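Local coordinates for Serine/threonine/tyrosine-interacting protein (PDB 2R0B) that acts as a catalytically inactive phosphatase that holds ERK1/ERK2 in the nucleus and keeps FBXW7 out of its SCF ubiquitin-ligase complex, at residues G16-S19 / S20-S24; C39-N43 / I44-F48. All coordinates share one frame; numbering follows the deposited sequence. Where two conformers were deposited one is given.

How the contacts relate
Both contacts are local turns that follow a strand of the central sheet of this dual-specificity phosphatase domain, and both are built on short 3-10 segments. Contact 1, after strand 13-16, is largely buried: a serine hydroxyl and backbone N-H groups bond to backbone carbonyls, and a partly exposed methionine-aromatic contact accompanies them. Contact 2, after strand 36-41, lies nearer the surface and relies on longer polar and charged side chains, with a buried carboxylate gripping the turn. The centres are about 13 Å apart. The two turns meet through aromatic residues: the rings of Y18 and F48 pack edge-to-face, and Y18 CD2 lies 3.8 Å from F48 O.

Contact 1: G16-S19 / S20-S24; sequences GPYS and SAMKS
S20 folds back on P17, and the carbonyl oxygen of P17 takes two hydrogen bonds from it. S20 OG donates at 2.9 Å to P17 O, almost in line with the carbonyl bond, while S20 N reaches P17 O at 3.2 Å. With chi1 at 63°, OG sits between the backbone N and the carbonyl carbon, facing back along the chain; a short hydroxyl suits this place because it spans the turn without bulk. G16, having no side chain, lets the hydroxyl sit close to its backbone, with G16 CA 3.9 Å from S20 OG. One step on, A21 N bonds to Y18 O at 3.1 Å, continuing the 3-10 pattern.

Van der Waals contacts come from M22. Bent at chi3 (-52°), its chain brings CE to 3.7 Å from S19 CB, and its sulfur makes a Met-aromatic contact, oblique to the Y18 ring, with M22 SD 4.3 Å from Y18 CE2. A flexible thioether can follow both the backbone and the ring.

This turn links strand 13-16 to helix 26-31. S20 and A21 lean on L94 of strand 93-96, the neighbour of strand 13-16 in the sheet, and Y18 packs against H96.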
# COMPACT_ATOMS: atom_id res chain seq x y z
N GLY A 16 -0.22 -6.54 1.11
CA GLY A 16 -0.97 -7.67 1.68
C GLY A 16 -2.41 -7.30 1.98
O GLY A 16 -2.78 -6.15 1.88
N PRO A 17 -3.23 -8.30 2.36
CA PRO A 17 -4.57 -8.12 2.87
C PRO A 17 -4.47 -7.75 4.36
O PRO A 17 -3.39 -7.77 4.95
CB PRO A 17 -5.20 -9.51 2.71
CG PRO A 17 -4.02 -10.45 2.98
CD PRO A 17 -2.83 -9.73 2.36
N TYR A 18 -5.59 -7.47 5.01
CA TYR A 18 -5.51 -7.11 6.41
C TYR A 18 -4.93 -8.25 7.28
O TYR A 18 -4.31 -8.00 8.33
CB TYR A 18 -6.87 -6.64 6.92
CG TYR A 18 -7.78 -7.79 7.27
CD1 TYR A 18 -8.66 -8.33 6.34
CD2 TYR A 18 -7.72 -8.37 8.54
CE1 TYR A 18 -9.50 -9.42 6.65
CE2 TYR A 18 -8.54 -9.46 8.86
CZ TYR A 18 -9.41 -9.97 7.93
OH TYR A 18 -10.19 -11.05 8.27
N SER A 19 -5.14 -9.50 6.84
CA SER A 19 -4.73 -10.66 7.64
C SER A 19 -3.22 -10.68 7.88
O SER A 19 -2.76 -11.31 8.82
CB SER A 19 -5.24 -11.98 7.03
OG SER A 19 -4.31 -12.57 6.14
N SER A 20 -2.47 -9.97 7.05
CA SER A 20 -1.00 -9.97 7.22
C SER A 20 -0.48 -9.17 8.41
O SER A 20 0.69 -9.28 8.77
CB SER A 20 -0.29 -9.56 5.93
OG SER A 20 -0.61 -8.26 5.53
N ALA A 21 -1.34 -8.35 9.03
CA ALA A 21 -0.91 -7.51 10.12
C ALA A 21 -1.72 -7.77 11.41
O ALA A 21 -1.77 -6.92 12.30
CB ALA A 21 -0.94 -6.04 9.70
N MET A 22 -2.31 -8.96 11.49
CA MET A 22 -3.06 -9.42 12.69
C MET A 22 -2.06 -9.76 13.79
O MET A 22 -0.89 -10.01 13.50
CB MET A 22 -3.87 -10.69 12.36
CG MET A 22 -5.19 -10.48 11.55
SD MET A 22 -6.16 -12.02 11.28
CE MET A 22 -4.90 -13.09 10.58
N LYS A 23 -2.53 -9.82 15.04
CA LYS A 23 -1.65 -10.12 16.20
C LYS A 23 -0.78 -11.35 15.97
O LYS A 23 0.43 -11.33 16.25
CB LYS A 23 -2.47 -10.33 17.49
CG LYS A 23 -3.07 -9.06 18.14
CD LYS A 23 -2.07 -7.92 18.34
CE LYS A 23 -1.51 -7.87 19.76
NZ LYS A 23 -0.90 -6.53 20.09
N SER A 24 -1.40 -12.40 15.44
CA SER A 24 -0.75 -13.70 15.24
C SER A 24 0.42 -13.66 14.26
O SER A 24 1.29 -14.56 14.27
CB SER A 24 -1.78 -14.72 14.77
OG SER A 24 -1.22 -16.02 14.77

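Contact 2: C39-N43 / I44-F48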
# COMPACT_ATOMS: atom_id res chain seq x y z
N CYS A 39 -2.01 1.25 6.96
CA CYS A 39 -3.22 0.45 7.24
C CYS A 39 -4.42 1.19 6.63
O CYS A 39 -4.79 2.26 7.13
CB CYS A 39 -3.34 0.31 8.76
SG CYS A 39 -4.95 -0.27 9.39
N ILE A 40 -4.98 0.66 5.54
CA ILE A 40 -6.01 1.36 4.77
C ILE A 40 -7.35 0.66 4.98
O ILE A 40 -7.44 -0.55 4.81
CB ILE A 40 -5.72 1.34 3.25
CG1 ILE A 40 -4.41 2.07 2.92
CG2 ILE A 40 -6.92 1.95 2.46
CD1 ILE A 40 -3.71 1.53 1.66
N ARG A 41 -8.38 1.42 5.31
CA ARG A 41 -9.71 0.86 5.56
C ARG A 41 -10.75 1.99 5.61
O ARG A 41 -10.38 3.15 5.80
CB ARG A 41 -9.70 0.06 6.87
CG ARG A 41 -9.85 0.85 8.19
CD ARG A 41 -8.82 1.95 8.45
NE ARG A 41 -9.15 2.63 9.70
CZ ARG A 41 -9.98 3.66 9.81
NH1 ARG A 41 -10.23 4.17 11.02
NH2 ARG A 41 -10.56 4.19 8.73
N GLN A 42 -12.02 1.64 5.41
CA GLN A 42 -13.14 2.56 5.67
C GLN A 42 -13.38 2.57 7.15
O GLN A 42 -13.08 1.60 7.84
CB GLN A 42 -14.45 2.04 5.06
CG GLN A 42 -14.53 1.84 3.59
CD GLN A 42 -15.95 1.45 3.17
OE1 GLN A 42 -16.24 0.29 2.92
NE2 GLN A 42 -16.84 2.44 3.14
N ASN A 43 -14.01 3.62 7.66
CA ASN A 43 -14.30 3.65 9.08
C ASN A 43 -15.17 2.46 9.52
O ASN A 43 -14.96 1.91 10.60
CB ASN A 43 -14.94 4.99 9.48
CG ASN A 43 -13.97 6.14 9.35
OD1 ASN A 43 -12.76 6.00 9.61
ND2 ASN A 43 -14.49 7.31 8.94
N ILE A 44 -16.09 2.03 8.64
CA ILE A 44 -16.95 0.88 8.93
C ILE A 44 -16.20 -0.45 9.01
O ILE A 44 -16.71 -1.39 9.63
CB ILE A 44 -18.16 0.71 7.96
CG1 ILE A 44 -17.70 0.55 6.51
CG2 ILE A 44 -19.16 1.86 8.11
CD1 ILE A 44 -18.80 0.11 5.56
N GLU A 45 -15.01 -0.51 8.40
CA GLU A 45 -14.10 -1.66 8.52
C GLU A 45 -13.17 -1.63 9.73
O GLU A 45 -12.40 -2.57 9.95
CB GLU A 45 -13.23 -1.80 7.25
CG GLU A 45 -13.99 -2.19 5.97
CD GLU A 45 -13.13 -2.06 4.70
OE1 GLU A 45 -12.44 -1.04 4.59
OE2 GLU A 45 -13.21 -2.93 3.79
N ALA A 46 -13.20 -0.54 10.50
CA ALA A 46 -12.22 -0.35 11.58
C ALA A 46 -12.36 -1.32 12.78
O ALA A 46 -11.45 -1.44 13.59
CB ALA A 46 -12.17 1.14 12.03
N ASN A 47 -13.47 -2.05 12.85
CA ASN A 47 -13.59 -3.16 13.83
C ASN A 47 -12.63 -4.32 13.58
O ASN A 47 -12.21 -5.00 14.52
CB ASN A 47 -15.04 -3.70 13.95
CG ASN A 47 -15.67 -4.09 12.59
OD1 ASN A 47 -15.37 -3.51 11.54
ND2 ASN A 47 -16.60 -5.06 12.63
N PHE A 48 -12.29 -4.59 12.31
CA PHE A 48 -11.39 -5.70 12.03
C PHE A 48 -10.11 -5.30 11.30
O PHE A 48 -9.19 -6.11 11.20
CB PHE A 48 -12.11 -6.86 11.31
CG PHE A 48 -12.54 -6.54 9.90
CD1 PHE A 48 -11.84 -7.02 8.82
CD2 PHE A 48 -13.70 -5.82 9.65
CE1 PHE A 48 -12.24 -6.80 7.52
CE2 PHE A 48 -14.13 -5.57 8.34
CZ PHE A 48 -13.39 -6.05 7.26
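E45 reaches back to the backbone of Q42 in a 3-10 turn that follows strand 36-41 of the phosphatase domain. Its OE1 accepts from Q42 N at 2.8 Å through the anti lone pair, and the bond is nearly straight (172°). In return E45 N donates to Q42 O at 2.9 Å, more bent at 135°, so backbone and side chain tie the same two residues in both directions. Extended beyond CG, the glutamate is long enough to span this gap, where E45 OE1 also lies 3.5 Å from R41 CA. The buried carboxylate is further held by a salt bridge from OE1 to R103 and a hydrogen bond from OE2 to N98, which probably favours its charged form. A sulfate ion, probably from the crystallisation liquor, lies about 5 Å from this side chain. A46 N donates to N43 O at 3.0 Å, the next i to i+3 bond of the turn.

The outer side is looser. Q42 and the exposed I44 run side by side, pointing the same way, with I44 CD1 3.7 Å from Q42 OE1; a flexible amide chain can lie along the hydrocarbon, its amide end beside CG1 and CD1 of I44. On the other flank R41, bent at chi2 (-57°), carries its guanidinium back beside the turn. The compact methyl of A46 can lie close over one face of that flat group, A46 CB to R41 NH1 3.7 Å. R41 NH2 donates a hydrogen bond to N43 OD1 at 3.0 Å, and OD1 lies at the guanidinium edge, in its plane.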